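Local coordinates for homoserine dehydrogenase (PDB 3ING), which probably catalyses the NADP-dependent interconversion of aspartate semialdehyde and homoserine in threonine and methionine biosynthesis, at residues L102-F107 with M129-Q134; Y138-A143 with L155-L160; I220-N223 with G227-Y230. One frame throughout, in Å; residues are numbered along the deposited sequence. Where two conformers were deposited one is given.

Overall arrangement
The three contacts run from the nucleotide-binding domain toward the C-terminal part of the chain. Contact 1 pairs two helices that flank the Rossmann sheet, and its second helix leads directly into strand 139-140 of contact 2. The two contacts touch where M129 SE lies 3.7 Å from I139 CG2 and F107 CE1 lies 3.7 Å from Y138 O. Contact 2, its centre about 18 Å from that of contact 1, meets contact 3 where Y141 CD1 packs 3.6 Å from I220 CG2. Within contact 2, A143 touches the bound NADPH and E142 binds sodium. In contact 3 the V222 side chain lies about 10 Å from that of K217, the predicted proton donor.

Contact 1 of 3, residues L102-F107 with M129-Q134; sequences LYRMAF and MDSANQ
The ring of F107 stands between helices 97-108 and 119-135, with its CD2 corner directed at S131 and one face laid against A132. S131 OG approaches in the plane of the ring, 3.4 Å from F107 CD2. Over the face, A132 CA makes a CH-pi contact 4.0 Å from the F107 ring centroid and 21° off the ring normal, displaced toward the rim. The methyl of A132 completes this apolar patch, with CB 3.8 Å from F107 CE2. On the opposite face the ring rests on its own helix, where Y103 O sits 3.1 Å above the plane, toward the rim of the ring, so the aromatic group is clasped between a backbone carbonyl and the neighbouring helix.

S131 also meets R104: its hydroxyl, anti to the backbone N (chi1 180°), projects between the two larger side chains and comes within 3.6 Å of R104 CG. R104 contributes only the aliphatic start of its chain here. Beyond CG the chain stays extended, and its polar end is engaged along its own helix, by a salt bridge from NE to E108 and a hydrogen bond from NH1 to Y100.

Further out, F107 packs on V113 of strand 112-115 and reaches N135 and K137 past the segment 129-134. Y103 and A106 also lie on V113, while L102 and A106 cover L86 of strand 85-88, which fixes the first helix against the sheet. The segment axes are 1° from parallel and 9.3 Å apart at closest approach, a spacing compatible with the small S131 and A132 facing the bulkier F107. Two parallel helices side by side on one face of the parallel strands of the sheet, each connecting consecutive strands, are the product of successive beta-alpha-beta crossovers in a Rossmann fold.

Contact 2 of 3, residues Y138-A143 with L155-L160; sequences YIRYEA and LDYSIL. With NA (sodium ion), chain B; EDO (1,2-ethanediol), chain G.
D156 OD2 is gripped by three groups: both terminal nitrogens of R140 and a hydroxyl of a bound 1,2-ethanediol. The resulting salt bridge joins strand 139-140, the edge strand of the Rossmann sheet within this chain, to helix 152-157 close to the dimer interface. R140 NH2 donates to D156 OD2 over 2.9 Å with an N-H...O angle of 135°, while the weak bond from R140 NH1 to the same D156 OD2 spans 3.0 Å. This is not the flat, two-oxygen pairing of arginine and carboxylate. The guanidinium and carboxylate planes stand 76° apart, and NH2 meets OD2 on its anti side. The diol, probably from the crystallisation liquor, takes both oxygens: its O1 donates to D156 OD2 over 2.6 Å, and its O2 donates to D156 OD1 over 2.8 Å.

R140 is bent at chi3, which turns its end toward D156 while NE keeps a second salt bridge, to D316. Two acidic partners would probably hold the arginine charged and limit its rotation. Y157 brings its ring carbon CE2 obliquely to 3.9 Å from R140 NH2, with ring and guanidinium planes inclined by 32°. Its ring also meets Y157 of the second subunit, and S158 OG is hydrogen-bonded to S153 of that subunit.

Farther along the first segment, E142 supplies two ligands to the sodium ion, which V145 O, A146 O and V149 O complete. E142 O lies 2.7 Å from sodium and E142 OE2 lies 2.8 Å from it.

Contact 3 of 3, residues I220-N223 with G227-Y230; sequences ILVN and GTEY
N223 OD1 accepts two hydrogen bonds from the chain that leaves helix 212-226, one from Y230 N and one from T228 OG1, each 2.8 Å long. The arrangement belongs to a helix C-terminus ended by a glycine, G227, whose positive phi turns the backbone back alongside the last turns. The hydroxyl of T228 lies in the carbonyl plane of the N223 amide, on a lone pair, whereas Y230 N approaches tilted from that plane. The other half of the amide is engaged too: N223 ND2 donates to Y230 O over 3.0 Å at a nearly straight 171°. One side-chain amide therefore pairs with both the NH and the CO of Y230, which fixes which way the amide faces. A leucine in place of N223 would probably leave Y230 N, Y230 O and T228 OG1 without these partners and set the returning chain free to shift.

On the backbone side, G227 N makes a weak bond to N223 O, 3.0 Å away. A water bridges the same carbonyl to the turn, donating to N223 O and, over 2.7 Å, to T228 O.

Around this polar core, W125 of helix 119-135 packs on N223, and E229, whose CB points away from 220-223, is hydrogen-bonded through OE1 to H126 of helix 119-135. V222 covers the apolar side, its CG1 3.7 Å from Y230 CD2 and the two side chains crossing at about a right angle. V222 also packs on P262, whose backbone oxygen takes a hydrogen bond from Y230 OH. With OG1 between the backbone N and the carbonyl carbon (chi1 47°), T228 places this oxygen 4.1 Å above the plane of the Y230 ring, over its centre.

Contact 1 of 3, residues L102-F107 with M129-Q134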
loop_
_atom_site.group_PDB
_atom_site.type_symbol
_atom_site.label_atom_id
_atom_site.label_comp_id
_atom_site.label_asym_id
_atom_site.label_seq_id
_atom_site.Cartn_x
_atom_site.Cartn_y
_atom_site.Cartn_z
ATOM N N LEU A 102 25.448 -11.910 -9.786
ATOM C CA LEU A 102 24.705 -12.726 -8.876
ATOM C C LEU A 102 23.295 -13.009 -9.374
ATOM O O LEU A 102 22.887 -14.154 -9.372
ATOM C CB LEU A 102 24.679 -12.070 -7.502
ATOM C CG LEU A 102 23.996 -12.773 -6.353
ATOM C CD1 LEU A 102 24.724 -14.051 -5.998
ATOM C CD2 LEU A 102 23.934 -11.779 -5.175
ATOM N N TYR A 103 22.573 -11.981 -9.795
ATOM C CA TYR A 103 21.193 -12.116 -10.229
ATOM C C TYR A 103 21.134 -12.941 -11.502
ATOM O O TYR A 103 20.299 -13.826 -11.629
ATOM C CB TYR A 103 20.519 -10.750 -10.436
ATOM C CG TYR A 103 20.632 -9.799 -9.230
ATOM C CD1 TYR A 103 20.930 -10.257 -7.964
ATOM C CD2 TYR A 103 20.477 -8.422 -9.390
ATOM C CE1 TYR A 103 21.074 -9.350 -6.907
ATOM C CE2 TYR A 103 20.636 -7.541 -8.351
ATOM C CZ TYR A 103 20.938 -8.012 -7.112
ATOM O OH TYR A 103 21.110 -7.095 -6.097
ATOM N N ARG A 104 22.092 -12.715 -12.405
ATOM C CA ARG A 104 22.156 -13.487 -13.641
ATOM C C ARG A 104 22.355 -14.972 -13.309
ATOM O O ARG A 104 21.624 -15.836 -13.808
ATOM C CB ARG A 104 23.287 -12.984 -14.531
ATOM C CG ARG A 104 23.434 -13.870 -15.776
ATOM C CD ARG A 104 24.291 -13.238 -16.796
ATOM N NE ARG A 104 24.695 -14.189 -17.832
ATOM C CZ ARG A 104 25.426 -13.870 -18.890
ATOM N NH1 ARG A 104 25.870 -12.639 -19.062
ATOM N NH2 ARG A 104 25.733 -14.800 -19.781
HETATM N N MSE A 105 23.313 -15.266 -12.437
HETATM C CA MSE A 105 23.522 -16.644 -12.008
HETATM C C MSE A 105 22.242 -17.246 -11.424
HETATM O O MSE A 105 21.853 -18.392 -11.766
HETATM C CB MSE A 105 24.607 -16.721 -10.943
HETATM C CG MSE A 105 24.824 -18.143 -10.401
HETATM SE SE MSE A 105 26.225 -18.160 -9.039
HETATM C CE MSE A 105 27.598 -17.411 -10.122
ATOM N N ALA A 106 21.588 -16.489 -10.543
ATOM C CA ALA A 106 20.322 -16.924 -9.950
ATOM C C ALA A 106 19.275 -17.227 -11.017
ATOM O O ALA A 106 18.680 -18.307 -11.012
ATOM C CB ALA A 106 19.793 -15.886 -8.970
ATOM N N PHE A 107 19.046 -16.273 -11.924
ATOM C CA PHE A 107 18.036 -16.415 -12.962
ATOM C C PHE A 107 18.284 -17.617 -13.825
ATOM O O PHE A 107 17.341 -18.325 -14.201
ATOM C CB PHE A 107 17.980 -15.203 -13.899
ATOM C CG PHE A 107 17.599 -13.919 -13.254
ATOM C CD1 PHE A 107 16.640 -13.854 -12.244
ATOM C CD2 PHE A 107 18.130 -12.748 -13.731
ATOM C CE1 PHE A 107 16.291 -12.654 -11.685
ATOM C CE2 PHE A 107 17.786 -11.543 -13.207
ATOM C CZ PHE A 107 16.860 -11.477 -12.170
HETATM N N MSE A 129 17.523 -6.550 -16.162
HETATM C CA MSE A 129 16.143 -6.869 -16.661
HETATM C C MSE A 129 16.166 -7.742 -17.883
HETATM O O MSE A 129 15.267 -8.567 -18.091
HETATM C CB MSE A 129 15.362 -5.602 -16.918
HETATM C CG MSE A 129 15.240 -4.774 -15.658
HETATM SE SE MSE A 129 14.397 -5.770 -14.144
HETATM C CE MSE A 129 14.498 -4.410 -12.826
ATOM N N ASP A 130 17.204 -7.577 -18.694
ATOM C CA ASP A 130 17.400 -8.422 -19.857
ATOM C C ASP A 130 17.587 -9.879 -19.445
ATOM O O ASP A 130 17.013 -10.783 -20.040
ATOM C CB ASP A 130 18.614 -7.957 -20.615
ATOM C CG ASP A 130 18.831 -8.716 -21.888
ATOM O OD1 ASP A 130 17.830 -9.146 -22.506
ATOM O OD2 ASP A 130 20.011 -8.869 -22.261
ATOM N N SER A 131 18.417 -10.115 -18.443
ATOM C CA SER A 131 18.659 -11.482 -17.993
ATOM C C SER A 131 17.366 -12.040 -17.369
ATOM O O SER A 131 17.024 -13.216 -17.552
ATOM C CB SER A 131 19.843 -11.494 -17.019
ATOM O OG SER A 131 20.121 -12.798 -16.538
ATOM N N ALA A 132 16.640 -11.207 -16.627
ATOM C CA ALA A 132 15.359 -11.638 -16.046
ATOM C C ALA A 132 14.395 -12.075 -17.178
ATOM O O ALA A 132 13.790 -13.150 -17.149
ATOM C CB ALA A 132 14.746 -10.508 -15.207
ATOM N N ASN A 133 14.255 -11.195 -18.170
ATOM C CA ASN A 133 13.410 -11.464 -19.324
ATOM C C ASN A 133 13.813 -12.758 -20.031
ATOM O O ASN A 133 12.995 -13.651 -20.199
ATOM C CB ASN A 133 13.468 -10.317 -20.323
ATOM C CG ASN A 133 12.596 -10.575 -21.546
ATOM O OD1 ASN A 133 11.369 -10.615 -21.450
ATOM N ND2 ASN A 133 13.232 -10.765 -22.698
ATOM N N GLN A 134 15.087 -12.875 -20.380
ATOM C CA GLN A 134 15.576 -14.005 -21.151
ATOM C C GLN A 134 15.360 -15.325 -20.432
ATOM O O GLN A 134 15.276 -16.385 -21.047
ATOM C CB GLN A 134 17.076 -13.830 -21.451
ATOM C CG GLN A 134 17.382 -12.836 -22.573
ATOM C CD GLN A 134 18.883 -12.540 -22.710
ATOM O OE1 GLN A 134 19.721 -13.271 -22.165
ATOM N NE2 GLN A 134 19.225 -11.461 -23.435
#

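Contact 2 of 3, residues Y138-A143 with L155-L160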
loop_
_atom_site.group_PDB
_atom_site.type_symbol
_atom_site.label_atom_id
_atom_site.label_comp_id
_atom_site.label_asym_id
_atom_site.label_seq_id
_atom_site.Cartn_x
_atom_site.Cartn_y
_atom_site.Cartn_z
ATOM N N TYR A 138 11.718 -13.182 -12.320
ATOM C CA TYR A 138 11.342 -11.895 -11.737
ATOM C C TYR A 138 12.318 -11.443 -10.696
ATOM O O TYR A 138 13.012 -12.266 -10.108
ATOM C CB TYR A 138 9.978 -12.006 -11.036
ATOM C CG TYR A 138 8.864 -12.404 -11.967
ATOM C CD1 TYR A 138 8.243 -11.458 -12.775
ATOM C CD2 TYR A 138 8.462 -13.714 -12.084
ATOM C CE1 TYR A 138 7.218 -11.809 -13.651
ATOM C CE2 TYR A 138 7.443 -14.074 -12.971
ATOM C CZ TYR A 138 6.826 -13.115 -13.738
ATOM O OH TYR A 138 5.823 -13.457 -14.621
ATOM N N ILE A 139 12.344 -10.120 -10.474
ATOM C CA ILE A 139 13.069 -9.531 -9.394
ATOM C C ILE A 139 12.187 -8.534 -8.682
ATOM O O ILE A 139 11.496 -7.721 -9.324
ATOM C CB ILE A 139 14.399 -8.851 -9.883
ATOM C CG1 ILE A 139 15.153 -8.272 -8.686
ATOM C CG2 ILE A 139 14.144 -7.804 -11.032
ATOM C CD1 ILE A 139 16.670 -8.015 -8.938
ATOM N N ARG A 140 12.187 -8.605 -7.346
ATOM C CA ARG A 140 11.506 -7.610 -6.525
ATOM C C ARG A 140 12.525 -6.925 -5.618
ATOM O O ARG A 140 13.593 -7.479 -5.297
ATOM C CB ARG A 140 10.314 -8.200 -5.740
ATOM C CG ARG A 140 9.187 -8.747 -6.608
ATOM C CD ARG A 140 7.914 -9.076 -5.732
ATOM N NE ARG A 140 7.344 -7.838 -5.210
ATOM C CZ ARG A 140 6.483 -7.054 -5.880
ATOM N NH1 ARG A 140 6.065 -7.387 -7.071
ATOM N NH2 ARG A 140 6.037 -5.921 -5.338
ATOM N N TYR A 141 12.197 -5.684 -5.262
ATOM C CA TYR A 141 13.143 -4.746 -4.653
ATOM C C TYR A 141 12.512 -3.730 -3.706
ATOM O O TYR A 141 12.963 -2.592 -3.573
ATOM C CB TYR A 141 13.963 -4.108 -5.782
ATOM C CG TYR A 141 13.160 -3.638 -6.998
ATOM C CD1 TYR A 141 12.567 -2.383 -7.012
ATOM C CD2 TYR A 141 13.017 -4.433 -8.123
ATOM C CE1 TYR A 141 11.839 -1.934 -8.116
ATOM C CE2 TYR A 141 12.298 -3.981 -9.239
ATOM C CZ TYR A 141 11.698 -2.738 -9.217
ATOM O OH TYR A 141 10.973 -2.278 -10.311
ATOM N N GLU A 142 11.496 -4.176 -2.977
ATOM C CA GLU A 142 10.851 -3.311 -2.011
ATOM C C GLU A 142 11.814 -2.582 -1.085
ATOM O O GLU A 142 11.703 -1.382 -0.878
ATOM C CB GLU A 142 9.891 -4.104 -1.136
ATOM C CG GLU A 142 9.019 -3.191 -0.255
ATOM C CD GLU A 142 8.118 -2.320 -1.114
ATOM O OE1 GLU A 142 7.327 -2.890 -1.876
ATOM O OE2 GLU A 142 8.244 -1.083 -1.044
ATOM N N ALA A 143 12.727 -3.319 -0.485
ATOM C CA ALA A 143 13.662 -2.764 0.486
ATOM C C ALA A 143 14.688 -1.789 -0.072
ATOM O O ALA A 143 15.344 -1.107 0.700
ATOM C CB ALA A 143 14.389 -3.928 1.217
ATOM N N LEU A 155 2.649 0.630 -5.389
ATOM C CA LEU A 155 2.632 0.975 -6.816
ATOM C C LEU A 155 2.167 -0.217 -7.631
ATOM O O LEU A 155 1.430 -0.032 -8.602
ATOM C CB LEU A 155 4.007 1.459 -7.286
ATOM C CG LEU A 155 4.559 2.787 -6.765
ATOM C CD1 LEU A 155 5.943 2.989 -7.240
ATOM C CD2 LEU A 155 3.698 3.939 -7.196
ATOM N N ASP A 156 2.536 -1.442 -7.230
ATOM C CA ASP A 156 2.129 -2.644 -7.973
ATOM C C ASP A 156 0.678 -3.083 -7.735
ATOM O O ASP A 156 0.046 -3.611 -8.619
ATOM C CB ASP A 156 3.012 -3.859 -7.615
ATOM C CG ASP A 156 4.425 -3.778 -8.192
ATOM O OD1 ASP A 156 4.629 -2.962 -9.093
ATOM O OD2 ASP A 156 5.317 -4.544 -7.741
ATOM N N TYR A 157 0.169 -2.948 -6.517
ATOM C CA TYR A 157 -1.133 -3.546 -6.212
ATOM C C TYR A 157 -2.217 -2.645 -5.648
ATOM O O TYR A 157 -3.335 -3.126 -5.434
ATOM C CB TYR A 157 -0.915 -4.705 -5.215
ATOM C CG TYR A 157 0.065 -5.721 -5.725
ATOM C CD1 TYR A 157 -0.277 -6.569 -6.779
ATOM C CD2 TYR A 157 1.352 -5.798 -5.220
ATOM C CE1 TYR A 157 0.628 -7.460 -7.279
ATOM C CE2 TYR A 157 2.255 -6.684 -5.724
ATOM C CZ TYR A 157 1.880 -7.532 -6.731
ATOM O OH TYR A 157 2.778 -8.454 -7.255
ATOM N N SER A 158 -1.902 -1.379 -5.371
ATOM C CA SER A 158 -2.870 -0.457 -4.767
ATOM C C SER A 158 -3.367 0.649 -5.697
ATOM O O SER A 158 -4.434 1.195 -5.458
ATOM C CB SER A 158 -2.279 0.199 -3.525
ATOM O OG SER A 158 -2.111 -0.719 -2.448
ATOM N N ILE A 159 -2.620 0.984 -6.745
ATOM C CA ILE A 159 -3.028 2.050 -7.690
ATOM C C ILE A 159 -2.923 1.617 -9.158
ATOM O O ILE A 159 -2.503 2.362 -10.038
ATOM C CB ILE A 159 -2.218 3.342 -7.444
ATOM C CG1 ILE A 159 -0.705 3.086 -7.636
ATOM C CG2 ILE A 159 -2.456 3.839 -6.076
ATOM C CD1 ILE A 159 0.136 4.356 -7.630
ATOM N N LEU A 160 -3.354 0.393 -9.428
ATOM C CA LEU A 160 -3.321 -0.169 -10.787
ATOM C C LEU A 160 -3.978 0.686 -11.887
ATOM O O LEU A 160 -3.476 0.742 -12.997
ATOM C CB LEU A 160 -3.925 -1.591 -10.798
ATOM C CG LEU A 160 -3.055 -2.687 -10.179
ATOM C CD1 LEU A 160 -3.890 -3.890 -9.867
ATOM C CD2 LEU A 160 -1.888 -3.028 -11.182
HETATM NA NA NA B . 10.180 0.285 0.523
HETATM C C1 EDO G . 8.405 -5.224 -9.138
HETATM O O1 EDO G . 7.872 -4.273 -8.220
HETATM C C2 EDO G . 7.876 -4.950 -10.554
HETATM O O2 EDO G . 6.545 -4.371 -10.606
#

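Contact 3 of 3, residues I220-N223 with G227-Y230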
loop_
_atom_site.group_PDB
_atom_site.type_symbol
_atom_site.label_atom_id
_atom_site.label_comp_id
_atom_site.label_asym_id
_atom_site.label_seq_id
_atom_site.Cartn_x
_atom_site.Cartn_y
_atom_site.Cartn_z
ATOM N N ILE A 220 16.220 3.692 -9.342
ATOM C CA ILE A 220 15.265 2.600 -9.216
ATOM C C ILE A 220 13.847 3.154 -9.350
ATOM O O ILE A 220 13.017 2.593 -10.074
ATOM C CB ILE A 220 15.468 1.830 -7.883
ATOM C CG1 ILE A 220 16.865 1.226 -7.862
ATOM C CG2 ILE A 220 14.325 0.740 -7.664
ATOM C CD1 ILE A 220 17.281 0.667 -6.522
ATOM N N LEU A 221 13.590 4.286 -8.694
ATOM C CA LEU A 221 12.263 4.927 -8.751
ATOM C C LEU A 221 11.891 5.385 -10.156
ATOM O O LEU A 221 10.813 5.058 -10.643
ATOM C CB LEU A 221 12.177 6.127 -7.785
ATOM C CG LEU A 221 12.064 5.859 -6.294
ATOM C CD1 LEU A 221 12.409 7.144 -5.515
ATOM C CD2 LEU A 221 10.678 5.331 -5.937
ATOM N N VAL A 222 12.755 6.158 -10.793
ATOM C CA VAL A 222 12.451 6.674 -12.133
ATOM C C VAL A 222 12.300 5.509 -13.115
ATOM O O VAL A 222 11.371 5.493 -13.909
ATOM C CB VAL A 222 13.467 7.746 -12.623
ATOM C CG1 VAL A 222 14.852 7.113 -13.028
ATOM C CG2 VAL A 222 12.844 8.589 -13.802
ATOM N N ASN A 223 13.176 4.499 -13.044
ATOM C CA ASN A 223 13.070 3.334 -13.968
ATOM C C ASN A 223 11.801 2.513 -13.701
ATOM O O ASN A 223 11.115 2.091 -14.617
ATOM C CB ASN A 223 14.309 2.425 -13.886
ATOM C CG ASN A 223 15.565 3.092 -14.378
ATOM O OD1 ASN A 223 15.519 4.136 -15.039
ATOM N ND2 ASN A 223 16.702 2.437 -14.138
ATOM N N GLY A 227 9.567 3.624 -16.660
ATOM C CA GLY A 227 9.983 2.654 -17.653
ATOM C C GLY A 227 11.277 2.978 -18.361
ATOM O O GLY A 227 11.530 2.480 -19.454
ATOM N N THR A 228 12.109 3.811 -17.760
ATOM C CA THR A 228 13.382 4.153 -18.331
ATOM C C THR A 228 14.426 3.140 -17.865
ATOM O O THR A 228 14.124 2.253 -17.044
ATOM C CB THR A 228 13.780 5.553 -17.854
ATOM O OG1 THR A 228 13.562 5.617 -16.437
ATOM C CG2 THR A 228 12.896 6.595 -18.529
ATOM N N GLU A 229 15.648 3.271 -18.398
ATOM C CA GLU A 229 16.754 2.428 -17.986
ATOM C C GLU A 229 17.935 3.331 -17.644
ATOM O O GLU A 229 19.045 3.116 -18.113
ATOM C CB GLU A 229 17.082 1.394 -19.074
ATOM C CG GLU A 229 15.942 0.436 -19.256
ATOM C CD GLU A 229 16.352 -0.783 -20.038
ATOM O OE1 GLU A 229 17.142 -0.589 -20.975
ATOM O OE2 GLU A 229 15.900 -1.913 -19.711
ATOM N N TYR A 230 17.670 4.348 -16.810
ATOM C CA TYR A 230 18.684 5.268 -16.401
ATOM C C TYR A 230 19.691 4.550 -15.476
ATOM O O TYR A 230 19.407 3.470 -14.943
ATOM C CB TYR A 230 18.069 6.438 -15.641
ATOM C CG TYR A 230 17.309 7.483 -16.454
ATOM C CD1 TYR A 230 17.052 7.338 -17.799
ATOM C CD2 TYR A 230 16.774 8.599 -15.813
ATOM C CE1 TYR A 230 16.293 8.294 -18.492
ATOM C CE2 TYR A 230 16.039 9.546 -16.496
ATOM C CZ TYR A 230 15.794 9.398 -17.825
ATOM O OH TYR A 230 15.038 10.388 -18.456
HETATM O O HOH W 1 12.325 0.268 -16.851
#